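Local coordinates for acyl carrier protein (Thermotoga maritima MSB8, PDB 6LVU) that probably carries the growing acyl chain from enzyme to enzyme in fatty acid biosynthesis, as other members of the acyl carrier protein family do, at residues S9-K12 and S13-E17; L41-V44 and D45-D49; G70-V73 and S74-K78. All coordinates share one frame; numbering follows the deposited sequence.

Contact 1: S9-K12 and S13-E17. With ZN (zinc ion), chain D.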
loop_
_atom_site.group_PDB
_atom_site.type_symbol
_atom_site.label_atom_id
_atom_site.label_comp_id
_atom_site.label_asym_id
_atom_site.label_seq_id
_atom_site.Cartn_x
_atom_site.Cartn_y
_atom_site.Cartn_z
ATOM N N SER A 9 1.827 9.432 -2.640
ATOM C CA SER A 9 0.930 10.314 -1.893
ATOM C C SER A 9 -0.447 9.688 -1.720
ATOM O O SER A 9 -1.033 9.742 -0.632
ATOM C CB SER A 9 0.804 11.663 -2.589
ATOM O OG SER A 9 -0.162 12.450 -1.908
ATOM N N LYS A 10 -1.002 9.125 -2.796
ATOM C CA LYS A 10 -2.327 8.507 -2.717
ATOM C C LYS A 10 -2.298 7.215 -1.910
ATOM O O LYS A 10 -3.265 6.893 -1.202
ATOM C CB LYS A 10 -2.871 8.251 -4.122
ATOM C CG LYS A 10 -3.177 9.538 -4.935
ATOM C CD LYS A 10 -3.683 9.136 -6.336
ATOM C CE LYS A 10 -4.470 10.225 -7.029
ATOM N NZ LYS A 10 -3.631 10.994 -7.980
ATOM N N VAL A 11 -1.226 6.433 -2.046
ATOM C CA VAL A 11 -1.107 5.228 -1.232
ATOM C C VAL A 11 -1.079 5.608 0.235
ATOM O O VAL A 11 -1.670 4.933 1.088
ATOM C CB VAL A 11 0.149 4.431 -1.635
ATOM C CG1 VAL A 11 0.561 3.509 -0.498
ATOM C CG2 VAL A 11 -0.106 3.630 -2.936
ATOM N N LYS A 12 -0.418 6.718 0.546
ATOM C CA LYS A 12 -0.229 7.101 1.934
ATOM C C LYS A 12 -1.538 7.575 2.549
ATOM O O LYS A 12 -1.854 7.226 3.692
ATOM C CB LYS A 12 0.856 8.178 2.007
ATOM C CG LYS A 12 0.889 8.965 3.296
ATOM C CD LYS A 12 2.074 9.922 3.298
ATOM C CE LYS A 12 1.889 11.004 2.243
ATOM N NZ LYS A 12 3.073 11.898 2.122
ATOM N N SER A 13 -2.344 8.309 1.780
ATOM C CA SER A 13 -3.632 8.765 2.278
ATOM C C SER A 13 -4.562 7.586 2.533
ATOM O O SER A 13 -5.211 7.504 3.583
ATOM C CB SER A 13 -4.250 9.740 1.271
ATOM O OG SER A 13 -3.508 10.957 1.245
ATOM N N ILE A 14 -4.646 6.665 1.577
ATOM C CA ILE A 14 -5.518 5.510 1.747
ATOM C C ILE A 14 -5.103 4.711 2.976
ATOM O O ILE A 14 -5.952 4.294 3.768
ATOM C CB ILE A 14 -5.509 4.646 0.474
ATOM C CG1 ILE A 14 -6.159 5.414 -0.687
ATOM C CG2 ILE A 14 -6.191 3.332 0.707
ATOM C CD1 ILE A 14 -5.916 4.775 -2.052
ATOM N N ILE A 15 -3.794 4.485 3.149
ATOM C CA ILE A 15 -3.342 3.697 4.298
ATOM C C ILE A 15 -3.709 4.407 5.583
ATOM O O ILE A 15 -4.234 3.796 6.525
ATOM C CB ILE A 15 -1.827 3.427 4.213
ATOM C CG1 ILE A 15 -1.525 2.373 3.155
ATOM C CG2 ILE A 15 -1.287 2.994 5.566
ATOM C CD1 ILE A 15 -0.036 2.068 3.019
ATOM N N SER A 16 -3.469 5.718 5.629
ATOM C CA SER A 16 -3.799 6.512 6.802
ATOM C C SER A 16 -5.298 6.508 7.065
ATOM O O SER A 16 -5.730 6.393 8.219
ATOM C CB SER A 16 -3.302 7.944 6.616
ATOM O OG SER A 16 -3.527 8.718 7.779
ATOM N N GLU A 17 -6.111 6.633 6.009
ATOM C CA GLU A 17 -7.559 6.644 6.214
ATOM C C GLU A 17 -8.046 5.312 6.778
ATOM O O GLU A 17 -8.857 5.284 7.709
ATOM C CB GLU A 17 -8.300 6.963 4.904
ATOM C CG GLU A 17 -8.114 8.388 4.341
ATOM C CD GLU A 17 -8.597 8.530 2.891
ATOM O OE1 GLU A 17 -8.545 9.647 2.302
ATOM O OE2 GLU A 17 -9.038 7.514 2.328
HETATM ZN ZN ZN D . -9.265 8.224 0.465
HETATM O O HOH W 1 -1.049 11.983 1.526
#
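V11 and I15, one turn apart on the amphipathic first helix (residues 4-19) of the acyl carrier protein bundle, lie side by side and point the same way, V11 CG1 meeting I15 CD1 at 3.8 Å. In V11, CG1 stands anti to the backbone N (chi1 159°), which turns that methyl along the helix toward I15 and lets CG2 face helix 69-79. Branched aliphatic residues suit this buried stripe, since their methyls fill space close to the backbone; I14 and I15 also lean on F50 of helix 42-54. Beneath the side chains the i to i+4 backbone bonds are regular, as in I15 N to V11 O at 3.0 Å. The other, partly exposed face carries polar residues, the short S9 and S13 among them. S13 OG is hydrogen-bonded to E23 and lies 2.7 Å from a water that also gives a hydrogen to S9 O, so that carbonyl, already taking the S13 amide, gains a further partner. K10, with a flexible chain long enough to reach back along the surface, forms a salt bridge with E6. Further along, the exposed carboxylate of E17 grips a zinc ion with both oxygens, OE2 at 2.0 Å and OE1 at 2.4 Å.

Contact 2: L41-V44 and D45-D49. With ZN (zinc ion), chain E.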
loop_
_atom_site.group_PDB
_atom_site.type_symbol
_atom_site.label_atom_id
_atom_site.label_comp_id
_atom_site.label_asym_id
_atom_site.label_seq_id
_atom_site.Cartn_x
_atom_site.Cartn_y
_atom_site.Cartn_z
ATOM N N LEU A 41 -4.686 -9.715 7.415
ATOM C CA LEU A 41 -5.940 -9.644 6.675
ATOM C C LEU A 41 -6.146 -8.297 6.009
ATOM O O LEU A 41 -6.831 -8.214 4.985
ATOM C CB LEU A 41 -7.123 -9.889 7.612
ATOM C CG LEU A 41 -7.342 -11.283 8.168
ATOM C CD1 LEU A 41 -6.547 -11.441 9.444
ATOM C CD2 LEU A 41 -8.827 -11.489 8.415
ATOM N N ASP A 42 -5.548 -7.249 6.568
ATOM C CA ASP A 42 -5.811 -5.894 6.112
ATOM C C ASP A 42 -5.300 -5.656 4.703
ATOM O O ASP A 42 -5.823 -4.787 3.996
ATOM C CB ASP A 42 -5.176 -4.885 7.066
ATOM C CG ASP A 42 -5.789 -4.927 8.444
ATOM O OD1 ASP A 42 -6.931 -5.408 8.552
ATOM O OD2 ASP A 42 -5.144 -4.462 9.409
ATOM N N LEU A 43 -4.293 -6.410 4.263
ATOM C CA LEU A 43 -3.625 -6.015 3.030
ATOM C C LEU A 43 -4.490 -6.294 1.801
ATOM O O LEU A 43 -4.450 -5.525 0.835
ATOM C CB LEU A 43 -2.258 -6.712 2.946
ATOM C CG LEU A 43 -1.237 -6.415 1.833
ATOM C CD1 LEU A 43 -1.652 -6.993 0.523
ATOM C CD2 LEU A 43 -1.015 -4.930 1.658
ATOM N N VAL A 44 -5.336 -7.332 1.825
ATOM C CA VAL A 44 -6.118 -7.622 0.622
ATOM C C VAL A 44 -7.196 -6.555 0.389
ATOM O O VAL A 44 -7.472 -6.186 -0.754
ATOM C CB VAL A 44 -6.698 -9.049 0.650
ATOM C CG1 VAL A 44 -7.963 -9.111 1.429
ATOM C CG2 VAL A 44 -6.951 -9.534 -0.776
ATOM N N ASP A 45 -7.799 -6.032 1.464
ATOM C CA ASP A 45 -8.696 -4.889 1.288
ATOM C C ASP A 45 -7.942 -3.661 0.817
ATOM O O ASP A 45 -8.430 -2.943 -0.069
ATOM C CB ASP A 45 -9.450 -4.570 2.577
ATOM C CG ASP A 45 -10.656 -3.674 2.325
ATOM O OD1 ASP A 45 -10.678 -2.546 2.856
ATOM O OD2 ASP A 45 -11.577 -4.088 1.595
ATOM N N LEU A 46 -6.773 -3.383 1.403
ATOM C CA LEU A 46 -5.971 -2.259 0.942
ATOM C C LEU A 46 -5.664 -2.391 -0.539
ATOM O O LEU A 46 -5.844 -1.448 -1.314
ATOM C CB LEU A 46 -4.682 -2.155 1.754
ATOM C CG LEU A 46 -4.806 -1.764 3.226
ATOM C CD1 LEU A 46 -3.461 -1.934 3.939
ATOM C CD2 LEU A 46 -5.316 -0.341 3.388
ATOM N N VAL A 47 -5.233 -3.577 -0.959
ATOM C CA VAL A 47 -4.867 -3.795 -2.352
ATOM C C VAL A 47 -6.057 -3.579 -3.276
ATOM O O VAL A 47 -5.921 -2.973 -4.342
ATOM C CB VAL A 47 -4.244 -5.189 -2.517
ATOM C CG1 VAL A 47 -4.398 -5.659 -3.920
ATOM C CG2 VAL A 47 -2.776 -5.105 -2.173
ATOM N N MET A 48 -7.238 -4.072 -2.890
ATOM C CA MET A 48 -8.402 -3.816 -3.731
ATOM C C MET A 48 -8.715 -2.329 -3.799
ATOM O O MET A 48 -9.184 -1.834 -4.831
ATOM C CB MET A 48 -9.615 -4.585 -3.218
ATOM C CG MET A 48 -9.962 -5.786 -4.072
ATOM S SD MET A 48 -11.206 -6.771 -3.240
ATOM C CE MET A 48 -10.260 -7.267 -1.806
ATOM N N ASP A 49 -8.479 -1.602 -2.712
ATOM C CA ASP A 49 -8.688 -0.165 -2.756
ATOM C C ASP A 49 -7.661 0.502 -3.665
ATOM O O ASP A 49 -8.023 1.360 -4.480
ATOM C CB ASP A 49 -8.674 0.377 -1.330
ATOM C CG ASP A 49 -9.771 -0.255 -0.483
ATOM O OD1 ASP A 49 -10.812 -0.640 -1.068
ATOM O OD2 ASP A 49 -9.597 -0.416 0.742
HETATM ZN ZN ZN E . -11.770 -2.041 0.192
HETATM O O HOH W 2 -11.804 -0.655 2.029
#
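L43 and V47 meet one turn apart on helix 42-54, the second helix of the carrier fold, near S40, the predicted attachment site for phosphopantetheine, which is absent here. From CB, the L43 side chain runs to CG anti to the backbone N (chi1 -174°), then forks: CD1 presses on V47 CG2 at a tight 3.5 Å, while CD2 stays 4.5 Å from L46 CD1. Beta-branched V47 suits this site, its methyls held near the main chain. On the exposed flank, M48 bends at its thioether and sets CE against V44 O at 3.2 Å, with V44 CG2 a looser neighbour. Another face is acidic: D45 OD2 at 2.5 Å and D49 OD1 at 2.1 Å bind a zinc ion, with a water as a further ligand. The metal probably offsets the repulsion of two such close carboxylates. L46 sets its CG against D42 O at 3.3 Å, and its branches reach K18 and L19; an alanine here would probably open a gap between this helix and helix 4-19 and leave L19 without this apolar partner. Helix 42-54 rests on helix 4-19 through L46, while L43 and V44 pack on L63 and V47 on V58, in loops.

Contact 3: G70-V73 and S74-K78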
loop_
_atom_site.group_PDB
_atom_site.type_symbol
_atom_site.label_atom_id
_atom_site.label_comp_id
_atom_site.label_asym_id
_atom_site.label_seq_id
_atom_site.Cartn_x
_atom_site.Cartn_y
_atom_site.Cartn_z
ATOM N N GLY A 70 6.690 1.012 0.360
ATOM C CA GLY A 70 7.403 1.143 -0.902
ATOM C C GLY A 70 7.140 -0.002 -1.857
ATOM O O GLY A 70 7.118 0.199 -3.076
ATOM N N ASP A 71 6.911 -1.204 -1.323
ATOM C CA ASP A 71 6.577 -2.352 -2.168
ATOM C C ASP A 71 5.285 -2.111 -2.926
ATOM O O ASP A 71 5.180 -2.435 -4.117
ATOM C CB ASP A 71 6.429 -3.612 -1.316
ATOM C CG ASP A 71 7.754 -4.199 -0.905
ATOM O OD1 ASP A 71 8.767 -3.860 -1.545
ATOM O OD2 ASP A 71 7.775 -5.011 0.054
ATOM N N ILE A 72 4.262 -1.598 -2.229
ATOM C CA ILE A 72 2.981 -1.278 -2.851
ATOM C C ILE A 72 3.169 -0.250 -3.954
ATOM O O ILE A 72 2.699 -0.422 -5.080
ATOM C CB ILE A 72 1.978 -0.771 -1.799
ATOM C CG1 ILE A 72 1.548 -1.892 -0.879
ATOM C CG2 ILE A 72 0.781 -0.107 -2.463
ATOM C CD1 ILE A 72 1.193 -1.405 0.494
ATOM N N VAL A 73 3.856 0.848 -3.629
ATOM C CA VAL A 73 4.075 1.888 -4.632
ATOM C C VAL A 73 4.769 1.303 -5.851
ATOM O O VAL A 73 4.312 1.482 -6.995
ATOM C CB VAL A 73 4.884 3.049 -4.028
ATOM C CG1 VAL A 73 5.063 4.132 -5.057
ATOM C CG2 VAL A 73 4.206 3.583 -2.796
ATOM N N SER A 74 5.853 0.538 -5.639
ATOM C CA SER A 74 6.598 0.002 -6.775
ATOM C C SER A 74 5.754 -0.971 -7.582
ATOM O O SER A 74 5.811 -0.980 -8.814
ATOM C CB SER A 74 7.886 -0.676 -6.319
ATOM O OG SER A 74 8.871 0.305 -6.026
ATOM N N TYR A 75 4.954 -1.795 -6.911
ATOM C CA TYR A 75 4.083 -2.678 -7.666
ATOM C C TYR A 75 3.087 -1.874 -8.499
ATOM O O TYR A 75 2.868 -2.178 -9.676
ATOM C CB TYR A 75 3.383 -3.651 -6.722
ATOM C CG TYR A 75 2.762 -4.825 -7.428
ATOM C CD1 TYR A 75 3.424 -6.045 -7.505
ATOM C CD2 TYR A 75 1.511 -4.718 -8.033
ATOM C CE1 TYR A 75 2.854 -7.128 -8.165
ATOM C CE2 TYR A 75 0.936 -5.797 -8.695
ATOM C CZ TYR A 75 1.609 -6.996 -8.755
ATOM O OH TYR A 75 1.022 -8.060 -9.413
ATOM N N ILE A 76 2.505 -0.816 -7.922
ATOM C CA ILE A 76 1.597 0.034 -8.687
ATOM C C ILE A 76 2.334 0.712 -9.831
ATOM O O ILE A 76 1.835 0.760 -10.967
ATOM C CB ILE A 76 0.915 1.069 -7.771
ATOM C CG1 ILE A 76 0.041 0.366 -6.739
ATOM C CG2 ILE A 76 0.027 1.959 -8.578
ATOM C CD1 ILE A 76 -0.453 1.279 -5.658
ATOM N N GLU A 77 3.538 1.234 -9.556
ATOM C CA GLU A 77 4.261 1.991 -10.564
ATOM C C GLU A 77 4.610 1.133 -11.770
ATOM O O GLU A 77 4.599 1.626 -12.902
ATOM C CB GLU A 77 5.528 2.603 -9.960
ATOM C CG GLU A 77 6.249 3.517 -10.926
ATOM C CD GLU A 77 7.505 4.129 -10.325
ATOM O OE1 GLU A 77 7.973 5.157 -10.868
ATOM O OE2 GLU A 77 8.028 3.577 -9.321
ATOM N N LYS A 78 4.894 -0.149 -11.562
ATOM C CA LYS A 78 5.234 -1.005 -12.696
ATOM C C LYS A 78 4.008 -1.342 -13.543
ATOM O O LYS A 78 4.116 -1.449 -14.768
ATOM C CB LYS A 78 5.913 -2.286 -12.209
ATOM C CG LYS A 78 6.179 -3.296 -13.328
ATOM C CD LYS A 78 7.338 -4.236 -13.013
ATOM C CE LYS A 78 7.140 -4.950 -11.689
ATOM N NZ LYS A 78 6.286 -6.162 -11.832
#
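I72 and I76 lie side by side on the inner face of helix 69-79, with I72 CG2 against I76 CD1 at 3.7 Å. The two isoleucines share a conformation: in each, CG1 stands anti to the carbonyl carbon (chi1 -70° in I72 and -64° in I76) and CG2 anti to the backbone N. The CG2 methyl of I72 is thereby sent along the helix toward the next turn, where the CG1 arm of I76 passes I72 O at 3.2 Å and brings CD1 to meet it. Isoleucine suits both places, since its branch at CB covers the backbone while its longer arm extends into the core. V73, on the neighbouring stripe, packs on I7 of helix 4-19. Y75 swings the other way, its CG anti to the backbone N (chi1 -164°), and carries the ring away from the preceding turn to pack on V58; the hydroxyl at its end is hydrogen-bonded to D62 and to the amide of D59, which probably holds the ring in place. S74 and E77 face a common partner outside this run, R4: E77 OE2 forms a salt bridge with its NH1, and S74 OG a hydrogen bond with the same nitrogen. E77 is extended beyond CG, which gives it the length to reach that charge. D71 OD2 takes the amide of S67 near the start of the helix. Below these side chains the backbone pairs E77 N with V73 O at 2.7 Å. Apolar residues inward and polar ones outward make this the amphipathic last helix of the acyl carrier protein bundle.

How the contacts relate
Each of the three contacts is a run of nine residues in or at the end of a different helix of one small bundle. Contacts 1 and 3 share the core directly: V11 CG2 packs on I76 CD1 at 3.6 Å and on I72 CG2 at 3.9 Å. Contact 2 touches neither, although its nearest atoms come within about 4 Å of each; F50, farther along its helix, meets residues of both. Chemistry follows place. Contacts 1 and 3 bury aliphatic stripes and keep polar groups outside, with R4 and E6 serving as charged partners from the N-terminal part of the chain. Contact 2 is more exposed and acidic. Zinc is bound at contacts 1 and 2, by one glutamate and by an aspartate pair respectively.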